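PDB 3FZ0: nucleoside hydrolase, putative from Trypanosoma brucei, which belongs to the nucleoside hydrolase family, alpha/beta proteins with a Rossmann-like central sheet, and holds a calcium ion beside the carboxyl ends of its strands. Local coordinates for residues Asp12-Gly17 with Leu134-Asn139; His109-Ile114 with Val140-Arg145. The protein carries 2 engineered substitutions. All coordinates share one frame; numbering follows the deposited sequence.

Contact 1: Asp12-Gly17 with Leu134-Asn139; sequences DTDCGG and LGPLTN. With CA (calcium ion), chain G.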
loop_
_atom_site.group_PDB
_atom_site.type_symbol
_atom_site.label_atom_id
_atom_site.label_comp_id
_atom_site.label_asym_id
_atom_site.label_seq_id
_atom_site.Cartn_x
_atom_site.Cartn_y
_atom_site.Cartn_z
ATOM N N ASP B 12 -28.391 10.290 -4.797
ATOM C CA ASP B 12 -27.496 10.437 -3.658
ATOM C C ASP B 12 -26.502 11.499 -4.015
ATOM O O ASP B 12 -25.921 11.452 -5.083
ATOM C CB ASP B 12 -26.815 9.114 -3.336
ATOM C CG ASP B 12 -26.057 9.167 -2.034
ATOM O OD1 ASP B 12 -24.857 9.499 -2.104
ATOM O OD2 ASP B 12 -26.640 8.920 -0.952
ATOM N N THR B 13 -26.316 12.464 -3.127
ATOM C CA THR B 13 -25.656 13.695 -3.504
ATOM C C THR B 13 -24.930 14.403 -2.353
ATOM O O THR B 13 -25.354 14.327 -1.188
ATOM C CB THR B 13 -26.681 14.703 -4.182
ATOM O OG1 THR B 13 -26.013 15.922 -4.522
ATOM C CG2 THR B 13 -27.833 15.029 -3.251
ATOM N N ASP B 14 -23.847 15.099 -2.692
ATOM C CA ASP B 14 -23.181 15.969 -1.739
ATOM C C ASP B 14 -23.477 17.468 -1.969
ATOM O O ASP B 14 -22.775 18.346 -1.437
ATOM C CB ASP B 14 -21.672 15.689 -1.646
ATOM C CG ASP B 14 -20.891 16.090 -2.909
ATOM O OD1 ASP B 14 -21.443 16.058 -4.029
ATOM O OD2 ASP B 14 -19.693 16.411 -2.786
ATOM N N CYS B 15 -24.493 17.750 -2.779
ATOM C CA CYS B 15 -25.223 19.026 -2.695
ATOM C C CYS B 15 -24.448 20.271 -3.099
ATOM O O CYS B 15 -24.645 21.348 -2.526
ATOM C CB CYS B 15 -25.809 19.209 -1.290
ATOM S SG CYS B 15 -26.546 17.673 -0.671
ATOM N N GLY B 16 -23.547 20.113 -4.067
ATOM C CA GLY B 16 -22.855 21.250 -4.676
ATOM C C GLY B 16 -23.608 21.840 -5.873
ATOM O O GLY B 16 -24.711 21.394 -6.225
ATOM N N GLY B 17 -22.990 22.843 -6.508
ATOM C CA GLY B 17 -23.586 23.552 -7.631
ATOM C C GLY B 17 -23.990 22.611 -8.753
ATOM O O GLY B 17 -25.140 22.645 -9.222
ATOM N N LEU B 134 -24.113 11.008 -6.974
ATOM C CA LEU B 134 -23.387 12.197 -7.393
ATOM C C LEU B 134 -22.351 12.663 -6.383
ATOM O O LEU B 134 -21.884 13.817 -6.445
ATOM C CB LEU B 134 -24.371 13.329 -7.676
ATOM C CG LEU B 134 -25.544 13.005 -8.606
ATOM C CD1 LEU B 134 -26.485 14.201 -8.750
ATOM C CD2 LEU B 134 -25.046 12.523 -9.982
ATOM N N GLY B 135 -21.989 11.802 -5.452
ATOM C CA GLY B 135 -20.973 12.158 -4.477
ATOM C C GLY B 135 -20.149 10.955 -4.079
ATOM O O GLY B 135 -20.118 9.944 -4.804
ATOM N N PRO B 136 -19.432 11.061 -2.953
ATOM C CA PRO B 136 -18.753 9.894 -2.467
ATOM C C PRO B 136 -19.789 8.808 -2.265
ATOM O O PRO B 136 -20.930 9.117 -1.880
ATOM C CB PRO B 136 -18.194 10.371 -1.132
ATOM C CG PRO B 136 -17.983 11.828 -1.319
ATOM C CD PRO B 136 -19.144 12.254 -2.129
ATOM N N LEU B 137 -19.397 7.555 -2.493
ATOM C CA LEU B 137 -20.328 6.427 -2.420
ATOM C C LEU B 137 -20.695 5.875 -1.030
ATOM O O LEU B 137 -21.286 4.797 -0.930
ATOM C CB LEU B 137 -19.828 5.304 -3.321
ATOM C CG LEU B 137 -19.711 5.781 -4.767
ATOM C CD1 LEU B 137 -18.739 4.908 -5.550
ATOM C CD2 LEU B 137 -21.112 5.796 -5.383
ATOM N N THR B 138 -20.380 6.603 0.029
ATOM C CA THR B 138 -20.541 6.075 1.365
ATOM C C THR B 138 -21.925 5.502 1.680
ATOM O O THR B 138 -22.012 4.361 2.182
ATOM C CB THR B 138 -20.184 7.090 2.433
ATOM O OG1 THR B 138 -19.013 7.803 2.036
ATOM C CG2 THR B 138 -19.955 6.369 3.794
ATOM N N ASN B 139 -22.993 6.285 1.442
ATOM C CA ASN B 139 -24.342 5.818 1.718
ATOM C C ASN B 139 -24.674 4.564 0.918
ATOM O O ASN B 139 -25.244 3.610 1.439
ATOM C CB ASN B 139 -25.400 6.907 1.434
ATOM C CG ASN B 139 -25.267 8.110 2.352
ATOM O OD1 ASN B 139 -24.778 7.984 3.490
ATOM N ND2 ASN B 139 -25.669 9.293 1.853
HETATM CA CA CA G . -21.441 16.058 -6.472
HETATM O O HOH W 1 -23.252 7.855 -0.757
HETATM O O HOH W 2 -19.998 15.094 -7.976
HETATM O O HOH W 3 -19.094 15.648 -5.204
HETATM O O HOH W 4 -20.169 18.033 -7.160
#
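The side chains of Asp12 and Asn139 cross at a slant, the carboxylate and amide planes standing 84° apart. Asn139 ND2 lies 3.0 Å from Asp12 OD2 and donates to its syn lone pair, with the acceptor almost exactly in the amide plane. With CG anti to the backbone N (chi1 -171°), Asp12 brings its carboxylate across to the start of helix 138-146. Its other oxygen, OD1, accepts from a water at 2.7 Å. The same water donates to Pro136 O at 2.9 Å and weakly accepts from Asn139 N, tying the carboxylate to the turn that leads into the helix. OD2 is also bonded to Thr38, while Asn139 ND2 has a second acceptor in Val39 O.

Just past the end of the strand, Asp14 points toward residues 134-139. Its OD1 and Leu134 O, 3.3 Å apart, do not bond to each other but converge on calcium, at 2.4 Å and 2.3 Å respectively. Three waters, Asp19 and Asp283 complete the metal shell, and Asp14 OD2 accepts from Asn43 N. A nearly straight bond of 2.7 Å from Leu134 N to Asp12 O holds the carbonyl-bearing turn beside the strand. Thr13 OG1 accepts from Cys15 N at 2.9 Å, an ST turn, and is also hydrogen-bonded to Asp19, itself a calcium ligand.

The sequence DTDCGGDD is the aspartate-rich family signature. It leaves the end of strand 6-13 next to parallel strand 127-133, where the chain departs toward helix 17-27 from one and helix 138-146 from the other, with helix 181-185 packing on Asp14 and Pro136.

Contact 2: His109-Ile114 with Val140-Arg145; sequences HAALEI and VALALR
Ala111 and Ala143 form the close point of a helix-helix packing in the Rossmann-like fold, their CA atoms 4.7 Å apart. Helix 110-120 leads into strand 127-133 and helix 138-146 leaves it. The axes of residues 110-114 and 140-145 approach to 8.3 Å and cross at -56°, and no hydrogen bond joins the segments.

Val140 points away, so it is its backbone that receives Ile114, whose CD1 comes to 4.4 Å from Val140 CA. Leu142 touches with two parts of its side chain. Its CB sits 4.1 Å from Ala111 CB, and its CD2 reaches His109 CE1, meeting the imidazole obliquely. That ring is fixed by an N-cap bond: with CG anti to the backbone N (chi1 -165°), ND1 folds back to accept from Ala111 N at 3.0 Å, the donor lying in the ring plane.

Ala143 fills the middle of the contact. Its methyl rests 3.7 Å from Ala111 O and 4.2 Å from Ile114 CG2, small enough to let the backbones draw near. Leu144 turns from helix 110-120 to Val193 of helix 187-195 and to Phe151. The subunit boundary runs close by, for Leu146 of the second subunit packs on Ala111. At the end of the segment, Arg145 NH2 makes weak hydrogen bonds to the carbonyl oxygens of Gly72 and Pro73 of the second subunit.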
loop_
_atom_site.group_PDB
_atom_site.type_symbol
_atom_site.label_atom_id
_atom_site.label_comp_id
_atom_site.label_asym_id
_atom_site.label_seq_id
_atom_site.Cartn_x
_atom_site.Cartn_y
_atom_site.Cartn_z
ATOM N N HIS B 109 -31.427 7.537 8.778
ATOM C CA HIS B 109 -30.173 7.564 8.011
ATOM C C HIS B 109 -30.486 7.296 6.529
ATOM O O HIS B 109 -31.355 6.471 6.201
ATOM C CB HIS B 109 -29.172 6.516 8.542
ATOM C CG HIS B 109 -27.750 6.711 8.070
ATOM N ND1 HIS B 109 -27.357 6.488 6.763
ATOM C CD2 HIS B 109 -26.628 7.087 8.737
ATOM C CE1 HIS B 109 -26.064 6.739 6.639
ATOM N NE2 HIS B 109 -25.598 7.105 7.821
ATOM N N ALA B 110 -29.772 7.999 5.650
ATOM C CA ALA B 110 -29.889 7.826 4.196
ATOM C C ALA B 110 -29.740 6.384 3.714
ATOM O O ALA B 110 -30.470 5.953 2.817
ATOM C CB ALA B 110 -28.890 8.721 3.469
ATOM N N ALA B 111 -28.796 5.647 4.298
ATOM C CA ALA B 111 -28.596 4.236 3.965
ATOM C C ALA B 111 -29.871 3.417 4.222
ATOM O O ALA B 111 -30.245 2.580 3.396
ATOM C CB ALA B 111 -27.433 3.668 4.729
ATOM N N LEU B 112 -30.557 3.681 5.335
ATOM C CA LEU B 112 -31.743 2.892 5.691
ATOM C C LEU B 112 -32.915 3.280 4.825
ATOM O O LEU B 112 -33.814 2.494 4.616
ATOM C CB LEU B 112 -32.080 2.997 7.182
ATOM C CG LEU B 112 -30.964 2.476 8.127
ATOM C CD1 LEU B 112 -31.353 2.549 9.594
ATOM C CD2 LEU B 112 -30.532 1.077 7.774
ATOM N N GLU B 113 -32.871 4.500 4.301
ATOM C CA GLU B 113 -33.883 4.988 3.382
ATOM C C GLU B 113 -33.765 4.358 1.984
ATOM O O GLU B 113 -34.780 3.995 1.387
ATOM C CB GLU B 113 -33.827 6.506 3.291
ATOM C CG GLU B 113 -34.766 7.098 2.223
ATOM C CD GLU B 113 -36.275 6.906 2.513
ATOM O OE1 GLU B 113 -36.694 6.478 3.632
ATOM O OE2 GLU B 113 -37.063 7.219 1.593
ATOM N N ILE B 114 -32.541 4.234 1.465
ATOM C CA ILE B 114 -32.331 3.461 0.249
ATOM C C ILE B 114 -32.984 2.062 0.380
ATOM O O ILE B 114 -33.707 1.634 -0.532
ATOM C CB ILE B 114 -30.841 3.357 -0.156
ATOM C CG1 ILE B 114 -30.308 4.730 -0.553
ATOM C CG2 ILE B 114 -30.674 2.361 -1.287
ATOM C CD1 ILE B 114 -28.758 4.843 -0.604
ATOM N N VAL B 140 -24.325 4.563 -0.351
ATOM C CA VAL B 140 -24.610 3.405 -1.192
ATOM C C VAL B 140 -23.911 2.120 -0.686
ATOM O O VAL B 140 -24.541 1.069 -0.536
ATOM C CB VAL B 140 -24.305 3.665 -2.698
ATOM C CG1 VAL B 140 -24.815 2.490 -3.522
ATOM C CG2 VAL B 140 -24.953 4.969 -3.179
ATOM N N ALA B 141 -22.623 2.232 -0.378
ATOM C CA ALA B 141 -21.862 1.099 0.114
ATOM C C ALA B 141 -22.470 0.579 1.382
ATOM O O ALA B 141 -22.566 -0.630 1.561
ATOM C CB ALA B 141 -20.421 1.497 0.359
ATOM N N LEU B 142 -22.874 1.491 2.262
ATOM C CA LEU B 142 -23.381 1.145 3.590
ATOM C C LEU B 142 -24.697 0.370 3.430
ATOM O O LEU B 142 -24.876 -0.716 4.034
ATOM C CB LEU B 142 -23.581 2.426 4.380
ATOM C CG LEU B 142 -23.351 2.557 5.871
ATOM C CD1 LEU B 142 -22.174 1.727 6.298
ATOM C CD2 LEU B 142 -23.098 4.014 6.177
ATOM N N ALA B 143 -25.589 0.895 2.563
ATOM C CA ALA B 143 -26.816 0.195 2.215
ATOM C C ALA B 143 -26.528 -1.173 1.607
ATOM O O ALA B 143 -27.111 -2.189 2.030
ATOM C CB ALA B 143 -27.654 1.021 1.297
ATOM N N LEU B 144 -25.608 -1.209 0.644
ATOM C CA LEU B 144 -25.176 -2.486 0.052
ATOM C C LEU B 144 -24.724 -3.565 1.016
ATOM O O LEU B 144 -25.167 -4.706 0.865
ATOM C CB LEU B 144 -24.118 -2.283 -1.026
ATOM C CG LEU B 144 -24.614 -1.927 -2.415
ATOM C CD1 LEU B 144 -23.444 -1.298 -3.124
ATOM C CD2 LEU B 144 -25.114 -3.151 -3.196
ATOM N N ARG B 145 -23.860 -3.238 1.989
ATOM C CA ARG B 145 -23.394 -4.269 2.955
ATOM C C ARG B 145 -24.508 -4.721 3.919
ATOM O O ARG B 145 -24.463 -5.841 4.408
ATOM C CB ARG B 145 -22.135 -3.855 3.722
ATOM C CG ARG B 145 -21.039 -3.224 2.867
ATOM C CD ARG B 145 -20.257 -4.216 1.968
ATOM N NE ARG B 145 -20.056 -5.470 2.659
ATOM C CZ ARG B 145 -20.667 -6.609 2.334
ATOM N NH1 ARG B 145 -21.493 -6.624 1.279
ATOM N NH2 ARG B 145 -20.450 -7.724 3.060
#

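In the fold
Helix 138-146 serves both contacts: its first turn belongs to contact 1 and the turns after it to contact 2, with centres 13 Å apart. Asn139 joins them directly, its amide packing on His109 CE1 and Ala110 CB while its carbonyl oxygen faces Ala111 CB. Both are largely buried, but contact 1 lies near the middle of the chain, about 6 Å from its centre, whereas contact 2 lies about 16 Å out and borders another subunit. The chemistry follows: carboxylates, backbone carbonyls, water and calcium at the strand ends, against methyl groups and a capped helix start between two helices on the sheet's flank.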